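Local structure of glucuronoarabinoxylan endo-1,4-beta-xylanase (Clostridium papyrosolvens, 4FMV) at residues G10-E15 / K299-T304; F338-G343 / G370-Q375. The protein probably hydrolyses internal beta-1,4 linkages of plant cell-wall polysaccharides such as xylan, this chain being the catalytic (beta/alpha)8-barrel part with its side beta-structure. One frame throughout, in Å; residues are numbered along the deposited sequence.

How the contacts relate
From the N terminus, strand 5-8 runs in the beta-structure beside the barrel, pairing with strands 299-303 and 334-341. The chain turns a corner at G10, and strand 11-22 goes on into the barrel between strands 45-49 and 261-266. Contact 1 closes the long loop of 283 residues that carries most of the (beta/alpha)8 barrel, bringing the first strand after the corner back against strand 299-303. Contact 2 opens only afterwards and closes a short loop of 26 residues, without helix, inside the side beta-structure. The two loops thus follow in series, neither nested nor crossed. Their centres lie about 15 Å apart, and G10 packs against N342.

Contact 1: G10-E15 / K299-T304; sequences GSTKQE and KRVDAT
Q14 and R300 meet at a beta bulge, where strand 11-15, on its way into the (beta/alpha)8 barrel, pairs antiparallel with strand 299-303 of the side beta-structure. T12 faces V301 and E15 faces K299 as non-hydrogen-bonded pairs. Between them K13 and Q14 both stand opposite R300, whose two backbone polar groups serve this strand: K13 N donates to R300 O (2.7 Å), and R300 N to Q14 O (2.9 Å). The arginine side chain is gripped as well. R300 NE gives a straight bond to Q14 OE1 (2.8 Å, N-H...O 163°), which lies in the guanidinium plane, while the amide itself is turned 59° from that plane. Beyond the two strands, R300 NH2 hydrogen-bonds to N258 OD1, and Q14 NE2 to the backbone oxygens of M254, in helix 240-255, and M259, in the turn before barrel strand 261-266, tying the bulge to the barrel. Over one face of the guanidinium, on its NH2 side, lies K13 CG, 3.4 Å from R300 NH2. K13 passes on to D302, where K13 CE rather than K13 NZ comes nearest the carboxylate; the salt bridge from K13 NZ to D302 OD2 is long (3.8 Å). D302 N donates to S11 O (2.9 Å). With S11 OG anti to its backbone N (chi1 -175°), the hydroxyl donates to the anti side of D302 OD2 at 2.6 Å, from out of the carboxylate plane.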
ATOM      1  N   GLY A  10     -20.868  12.709  -6.726  1.00 26.72           N
ATOM      2  CA  GLY A  10     -21.447  13.255  -5.517  1.00 26.20           C
ATOM      3  C   GLY A  10     -21.504  12.224  -4.417  1.00 26.03           C
ATOM      4  O   GLY A  10     -21.871  12.542  -3.279  1.00 24.79           O
ATOM      5  N   SER A  11     -21.140  10.982  -4.740  1.00 22.22           N
ATOM      6  CA  SER A  11     -21.172   9.935  -3.727  1.00 22.08           C
ATOM      7  C   SER A  11     -19.767   9.430  -3.424  1.00 23.18           C
ATOM      8  O   SER A  11     -19.210   8.620  -4.182  1.00 25.15           O
ATOM      9  CB  SER A  11     -22.051   8.777  -4.207  1.00 20.83           C
ATOM     10  OG  SER A  11     -22.185   7.790  -3.202  1.00 22.66           O
ATOM     11  N   THR A  12     -19.254   9.812  -2.258  1.00 19.68           N
ATOM     12  CA  THR A  12     -17.880   9.522  -1.891  1.00 18.31           C
ATOM     13  C   THR A  12     -17.749   8.320  -0.955  1.00 18.50           C
ATOM     14  O   THR A  12     -18.616   8.016  -0.156  1.00 20.82           O
ATOM     15  CB  THR A  12     -17.110  10.754  -1.315  1.00 31.98           C
ATOM     16  OG1 THR A  12     -17.820  11.318  -0.203  1.00 28.52           O
ATOM     17  CG2 THR A  12     -16.895  11.818  -2.389  1.00 31.83           C
ATOM     18  N   LYS A  13     -16.619   7.656  -1.097  1.00 16.19           N
ATOM     19  CA  LYS A  13     -16.263   6.380  -0.513  1.00 18.34           C
ATOM     20  C   LYS A  13     -14.988   6.746   0.217  1.00 20.50           C
ATOM     21  O   LYS A  13     -14.911   7.877   0.709  1.00 20.26           O
ATOM     22  CB  LYS A  13     -16.080   5.299  -1.565  1.00 20.65           C
ATOM     23  CG  LYS A  13     -17.365   5.018  -2.309  1.00 23.73           C
ATOM     24  CD  LYS A  13     -18.499   4.863  -1.327  1.00 26.22           C
ATOM     25  CE  LYS A  13     -19.720   4.257  -1.983  1.00 32.44           C
ATOM     26  NZ  LYS A  13     -20.724   3.837  -0.953  1.00 36.56           N
ATOM     27  N   GLN A  14     -14.136   5.770   0.532  1.00 15.38           N
ATOM     28  CA  GLN A  14     -12.925   6.031   1.316  1.00 13.20           C
ATOM     29  C   GLN A  14     -11.977   7.104   0.741  1.00 12.85           C
ATOM     30  O   GLN A  14     -11.917   7.344  -0.464  1.00 12.85           O
ATOM     31  CB  GLN A  14     -12.122   4.738   1.489  1.00 13.23           C
ATOM     32  CG  GLN A  14     -11.193   4.394   0.316  1.00 13.46           C
ATOM     33  CD  GLN A  14     -11.848   3.492  -0.748  1.00 12.98           C
ATOM     34  OE1 GLN A  14     -13.048   3.557  -0.993  1.00 12.24           O
ATOM     35  NE2 GLN A  14     -11.041   2.659  -1.384  1.00  7.76           N
ATOM     36  N   GLU A  15     -11.260   7.772   1.637  1.00 13.48           N
ATOM     37  CA  GLU A  15     -10.244   8.738   1.252  1.00 14.75           C
ATOM     38  C   GLU A  15      -8.974   8.010   0.825  1.00 16.98           C
ATOM     39  O   GLU A  15      -8.605   6.990   1.410  1.00 19.95           O
ATOM     40  CB  GLU A  15      -9.927   9.654   2.429  1.00 21.84           C
ATOM     41  CG  GLU A  15      -8.878  10.716   2.113  1.00 28.19           C
ATOM     42  CD  GLU A  15      -8.659  11.663   3.281  1.00 35.31           C
ATOM     43  OE1 GLU A  15      -9.326  11.482   4.324  1.00 41.07           O
ATOM     44  OE2 GLU A  15      -7.829  12.583   3.162  1.00 34.32           O
ATOM     45  N   LYS A 299     -10.801  11.134  -3.033  1.00 14.97           N
ATOM     46  CA  LYS A 299     -11.694  10.136  -2.488  1.00 14.55           C
ATOM     47  C   LYS A 299     -12.171   9.207  -3.601  1.00 12.75           C
ATOM     48  O   LYS A 299     -12.377   9.637  -4.723  1.00 12.61           O
ATOM     49  CB  LYS A 299     -12.884  10.820  -1.820  1.00 15.59           C
ATOM     50  CG  LYS A 299     -12.489  11.600  -0.590  1.00 20.05           C
ATOM     51  CD  LYS A 299     -13.658  12.349  -0.004  1.00 26.02           C
ATOM     52  CE  LYS A 299     -13.229  13.090   1.259  1.00 28.92           C
ATOM     53  NZ  LYS A 299     -14.399  13.783   1.869  1.00 32.07           N
ATOM     54  N   ARG A 300     -12.349   7.931  -3.299  1.00 11.25           N
ATOM     55  CA  ARG A 300     -13.049   7.100  -4.246  1.00 10.43           C
ATOM     56  C   ARG A 300     -14.506   7.567  -4.287  1.00 14.45           C
ATOM     57  O   ARG A 300     -15.050   8.059  -3.287  1.00 15.52           O
ATOM     58  CB  ARG A 300     -12.951   5.633  -3.862  1.00 11.23           C
ATOM     59  CG  ARG A 300     -13.602   4.723  -4.866  1.00 13.44           C
ATOM     60  CD  ARG A 300     -13.355   3.276  -4.533  1.00 14.07           C
ATOM     61  NE  ARG A 300     -14.214   2.806  -3.451  1.00 11.76           N
ATOM     62  CZ  ARG A 300     -15.394   2.232  -3.641  1.00 14.84           C
ATOM     63  NH1 ARG A 300     -15.865   2.083  -4.868  1.00 14.31           N
ATOM     64  NH2 ARG A 300     -16.111   1.822  -2.606  1.00 16.83           N
ATOM     65  N   VAL A 301     -15.133   7.445  -5.448  1.00 14.98           N
ATOM     66  CA  VAL A 301     -16.557   7.728  -5.570  1.00 16.81           C
ATOM     67  C   VAL A 301     -17.247   6.540  -6.226  1.00 17.44           C
ATOM     68  O   VAL A 301     -16.584   5.682  -6.820  1.00 14.19           O
ATOM     69  CB  VAL A 301     -16.816   8.997  -6.403  1.00 16.10           C
ATOM     70  CG1 VAL A 301     -16.146  10.203  -5.745  1.00 16.45           C
ATOM     71  CG2 VAL A 301     -16.302   8.813  -7.826  1.00 19.39           C
ATOM     72  N   ASP A 302     -18.574   6.485  -6.105  1.00 18.96           N
ATOM     73  CA  ASP A 302     -19.360   5.394  -6.677  1.00 20.97           C
ATOM     74  C   ASP A 302     -19.277   5.347  -8.182  1.00 18.64           C
ATOM     75  O   ASP A 302     -19.511   6.347  -8.845  1.00 20.97           O
ATOM     76  CB  ASP A 302     -20.835   5.536  -6.299  1.00 25.83           C
ATOM     77  CG  ASP A 302     -21.163   4.847  -5.013  1.00 32.42           C
ATOM     78  OD1 ASP A 302     -20.615   3.744  -4.794  1.00 31.99           O
ATOM     79  OD2 ASP A 302     -21.961   5.408  -4.222  1.00 38.34           O
ATOM     80  N   ALA A 303     -18.966   4.173  -8.713  1.00 17.37           N
ATOM     81  CA  ALA A 303     -18.975   3.945 -10.151  1.00 19.04           C
ATOM     82  C   ALA A 303     -19.397   2.509 -10.421  1.00 19.23           C
ATOM     83  O   ALA A 303     -19.049   1.593  -9.654  1.00 16.95           O
ATOM     84  CB  ALA A 303     -17.597   4.220 -10.749  1.00 16.29           C
ATOM     85  N   THR A 304     -20.147   2.296 -11.500  1.00 19.67           N
ATOM     86  CA  THR A 304     -20.559   0.938 -11.820  1.00 20.60           C
ATOM     87  C   THR A 304     -19.279   0.110 -11.950  1.00 21.02           C
ATOM     88  O   THR A 304     -18.469   0.356 -12.843  1.00 24.63           O
ATOM     89  CB  THR A 304     -21.295   0.959 -13.156  1.00 20.12           C
ATOM     90  OG1 THR A 304     -22.296   1.980 -13.108  1.00 23.76           O
ATOM     91  CG2 THR A 304     -21.941  -0.389 -13.482  1.00 15.97           C
TER

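Contact 2: F338-G343 / G370-Q375; sequences FNFQNG and GSFTAQ
F338 and F372 form the apolar centre of this antiparallel ladder in the side beta-structure. Their planes lie at only 21° to each other but are displaced, centroids 4.9 Å from each other, so that little overlaps: F338 CD2 lies over the F372 face, 3.4 Å from F372 CZ, and F338 CB makes a CH-pi contact with the same ring. F340 CE2 meets the F372 edge in plane, 3.9 Å from F372 CE1, and A374 CB lies at the edge of F338. I324 and F384 from other strands add to the cluster. Farther out, F338 and F372 are a hydrogen-bonded pair: F338 N donates to F372 O (2.9 Å), and F372 N to F338 O (3.1 Å). At the strand end G370 O accepts F340 N (2.7 Å). The polar face carries N339 and S371. S371 OG lies 2.9 Å from N339 OD1 and is also near F338 O, while K337 NZ hydrogen-bonds to S371 OG; N339 ND2 hydrogen-bonds to D4 OD2. The ladder is therefore two-sided, with buried phenylalanines on one face and a partly exposed polar network on the other, in which the single serine proton has two acceptors within reach.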
ATOM      1  N   PHE A 338     -19.235   5.831 -20.475  1.00 24.23           N
ATOM      2  CA  PHE A 338     -19.198   6.332 -19.112  1.00 24.11           C
ATOM      3  C   PHE A 338     -20.108   7.553 -18.980  1.00 25.98           C
ATOM      4  O   PHE A 338     -20.119   8.407 -19.862  1.00 24.85           O
ATOM      5  CB  PHE A 338     -17.777   6.737 -18.734  1.00 24.19           C
ATOM      6  CG  PHE A 338     -16.762   5.632 -18.852  1.00 21.29           C
ATOM      7  CD1 PHE A 338     -16.480   4.820 -17.770  1.00 20.34           C
ATOM      8  CD2 PHE A 338     -16.052   5.441 -20.028  1.00 23.74           C
ATOM      9  CE1 PHE A 338     -15.520   3.817 -17.856  1.00 19.76           C
ATOM     10  CE2 PHE A 338     -15.094   4.435 -20.129  1.00 21.60           C
ATOM     11  CZ  PHE A 338     -14.833   3.622 -19.040  1.00 19.09           C
ATOM     12  N   ASN A 339     -20.853   7.631 -17.877  1.00 26.38           N
ATOM     13  CA  ASN A 339     -21.742   8.762 -17.596  1.00 28.51           C
ATOM     14  C   ASN A 339     -21.445   9.393 -16.238  1.00 27.66           C
ATOM     15  O   ASN A 339     -21.510   8.716 -15.210  1.00 26.36           O
ATOM     16  CB  ASN A 339     -23.209   8.321 -17.572  1.00 28.90           C
ATOM     17  CG  ASN A 339     -23.625   7.583 -18.816  1.00 30.18           C
ATOM     18  OD1 ASN A 339     -23.129   7.852 -19.918  1.00 31.84           O
ATOM     19  ND2 ASN A 339     -24.563   6.655 -18.654  1.00 28.69           N
ATOM     20  N   PHE A 340     -21.157  10.691 -16.229  1.00 27.33           N
ATOM     21  CA  PHE A 340     -20.983  11.424 -14.981  1.00 24.51           C
ATOM     22  C   PHE A 340     -22.329  11.895 -14.453  1.00 29.97           C
ATOM     23  O   PHE A 340     -23.175  12.406 -15.215  1.00 30.05           O
ATOM     24  CB  PHE A 340     -20.090  12.635 -15.194  1.00 25.30           C
ATOM     25  CG  PHE A 340     -18.676  12.292 -15.604  1.00 25.36           C
ATOM     26  CD1 PHE A 340     -17.762  11.812 -14.667  1.00 23.85           C
ATOM     27  CD2 PHE A 340     -18.250  12.493 -16.917  1.00 23.41           C
ATOM     28  CE1 PHE A 340     -16.457  11.516 -15.037  1.00 20.13           C
ATOM     29  CE2 PHE A 340     -16.951  12.205 -17.293  1.00 21.29           C
ATOM     30  CZ  PHE A 340     -16.053  11.711 -16.352  1.00 21.16           C
ATOM     31  N   GLN A 341     -22.539  11.714 -13.153  1.00 29.01           N
ATOM     32  CA  GLN A 341     -23.673  12.346 -12.516  1.00 33.08           C
ATOM     33  C   GLN A 341     -23.232  13.139 -11.283  1.00 30.50           C
ATOM     34  O   GLN A 341     -22.191  12.856 -10.670  1.00 27.19           O
ATOM     35  CB  GLN A 341     -24.819  11.350 -12.253  1.00 36.76           C
ATOM     36  CG  GLN A 341     -24.672  10.438 -11.063  1.00 40.29           C
ATOM     37  CD  GLN A 341     -25.755   9.363 -11.030  1.00 45.13           C
ATOM     38  OE1 GLN A 341     -26.572   9.252 -11.950  1.00 45.79           O
ATOM     39  NE2 GLN A 341     -25.774   8.575  -9.956  1.00 46.28           N
ATOM     40  N   ASN A 342     -24.003  14.169 -10.963  1.00 27.47           N
ATOM     41  CA  ASN A 342     -23.642  15.082  -9.894  1.00 30.96           C
ATOM     42  C   ASN A 342     -22.318  15.786 -10.150  1.00 33.34           C
ATOM     43  O   ASN A 342     -21.556  16.052  -9.224  1.00 33.40           O
ATOM     44  CB  ASN A 342     -23.624  14.358  -8.558  1.00 29.53           C
ATOM     45  CG  ASN A 342     -25.005  13.977  -8.109  1.00 29.56           C
ATOM     46  OD1 ASN A 342     -25.951  14.747  -8.283  1.00 33.57           O
ATOM     47  ND2 ASN A 342     -25.143  12.785  -7.544  1.00 25.75           N
ATOM     48  N   GLY A 343     -22.064  16.077 -11.423  1.00 34.11           N
ATOM     49  CA  GLY A 343     -20.887  16.808 -11.852  1.00 34.72           C
ATOM     50  C   GLY A 343     -20.546  16.401 -13.275  1.00 36.10           C
ATOM     51  O   GLY A 343     -21.213  15.539 -13.849  1.00 37.85           O
ATOM     52  N   GLY A 370     -22.245  15.090 -20.248  1.00 33.61           N
ATOM     53  CA  GLY A 370     -21.820  14.282 -19.119  1.00 30.61           C
ATOM     54  C   GLY A 370     -21.390  12.873 -19.496  1.00 30.72           C
ATOM     55  O   GLY A 370     -21.203  12.036 -18.619  1.00 32.35           O
ATOM     56  N   SER A 371     -21.217  12.613 -20.792  1.00 32.10           N
ATOM     57  CA  SER A 371     -20.926  11.261 -21.276  1.00 30.70           C
ATOM     58  C   SER A 371     -19.738  11.173 -22.237  1.00 29.69           C
ATOM     59  O   SER A 371     -19.528  12.066 -23.058  1.00 32.89           O
ATOM     60  CB  SER A 371     -22.158  10.684 -21.964  1.00 33.45           C
ATOM     61  OG  SER A 371     -21.990   9.297 -22.198  1.00 36.63           O
ATOM     62  N   PHE A 372     -18.966  10.089 -22.145  1.00 24.09           N
ATOM     63  CA  PHE A 372     -17.963   9.800 -23.177  1.00 22.27           C
ATOM     64  C   PHE A 372     -17.795   8.304 -23.360  1.00 22.84           C
ATOM     65  O   PHE A 372     -17.961   7.538 -22.411  1.00 25.22           O
ATOM     66  CB  PHE A 372     -16.612  10.455 -22.858  1.00 24.01           C
ATOM     67  CG  PHE A 372     -15.818   9.737 -21.799  1.00 26.05           C
ATOM     68  CD1 PHE A 372     -15.998  10.037 -20.460  1.00 25.79           C
ATOM     69  CD2 PHE A 372     -14.884   8.768 -22.149  1.00 25.21           C
ATOM     70  CE1 PHE A 372     -15.274   9.384 -19.486  1.00 24.69           C
ATOM     71  CE2 PHE A 372     -14.155   8.101 -21.172  1.00 25.10           C
ATOM     72  CZ  PHE A 372     -14.346   8.413 -19.841  1.00 23.53           C
ATOM     73  N   THR A 373     -17.461   7.889 -24.578  1.00 22.83           N
ATOM     74  CA  THR A 373     -17.218   6.479 -24.861  1.00 21.81           C
ATOM     75  C   THR A 373     -15.758   6.247 -25.251  1.00 22.48           C
ATOM     76  O   THR A 373     -15.145   7.053 -25.956  1.00 24.33           O
ATOM     77  CB  THR A 373     -18.165   5.940 -25.961  1.00 23.76           C
ATOM     78  OG1 THR A 373     -19.527   6.154 -25.568  1.00 24.91           O
ATOM     79  CG2 THR A 373     -17.934   4.440 -26.200  1.00 20.10           C
ATOM     80  N   ALA A 374     -15.196   5.145 -24.777  1.00 22.28           N
ATOM     81  CA  ALA A 374     -13.801   4.842 -25.042  1.00 22.84           C
ATOM     82  C   ALA A 374     -13.638   3.389 -25.463  1.00 21.41           C
ATOM     83  O   ALA A 374     -14.448   2.542 -25.104  1.00 23.20           O
ATOM     84  CB  ALA A 374     -12.951   5.149 -23.797  1.00 21.16           C
ATOM     85  N   GLN A 375     -12.605   3.123 -26.251  1.00 20.91           N
ATOM     86  CA  GLN A 375     -12.157   1.762 -26.519  1.00 21.43           C
ATOM     87  C   GLN A 375     -11.215   1.325 -25.405  1.00 18.85           C
ATOM     88  O   GLN A 375     -10.249   2.010 -25.117  1.00 20.73           O
ATOM     89  CB  GLN A 375     -11.386   1.715 -27.837  1.00 21.94           C
ATOM     90  CG  GLN A 375     -12.253   1.974 -29.057  1.00 28.65           C
ATOM     91  CD  GLN A 375     -13.267   0.871 -29.265  1.00 32.10           C
ATOM     92  OE1 GLN A 375     -14.476   1.098 -29.150  1.00 32.84           O
ATOM     93  NE2 GLN A 375     -12.780  -0.345 -29.554  1.00 31.55           N
TER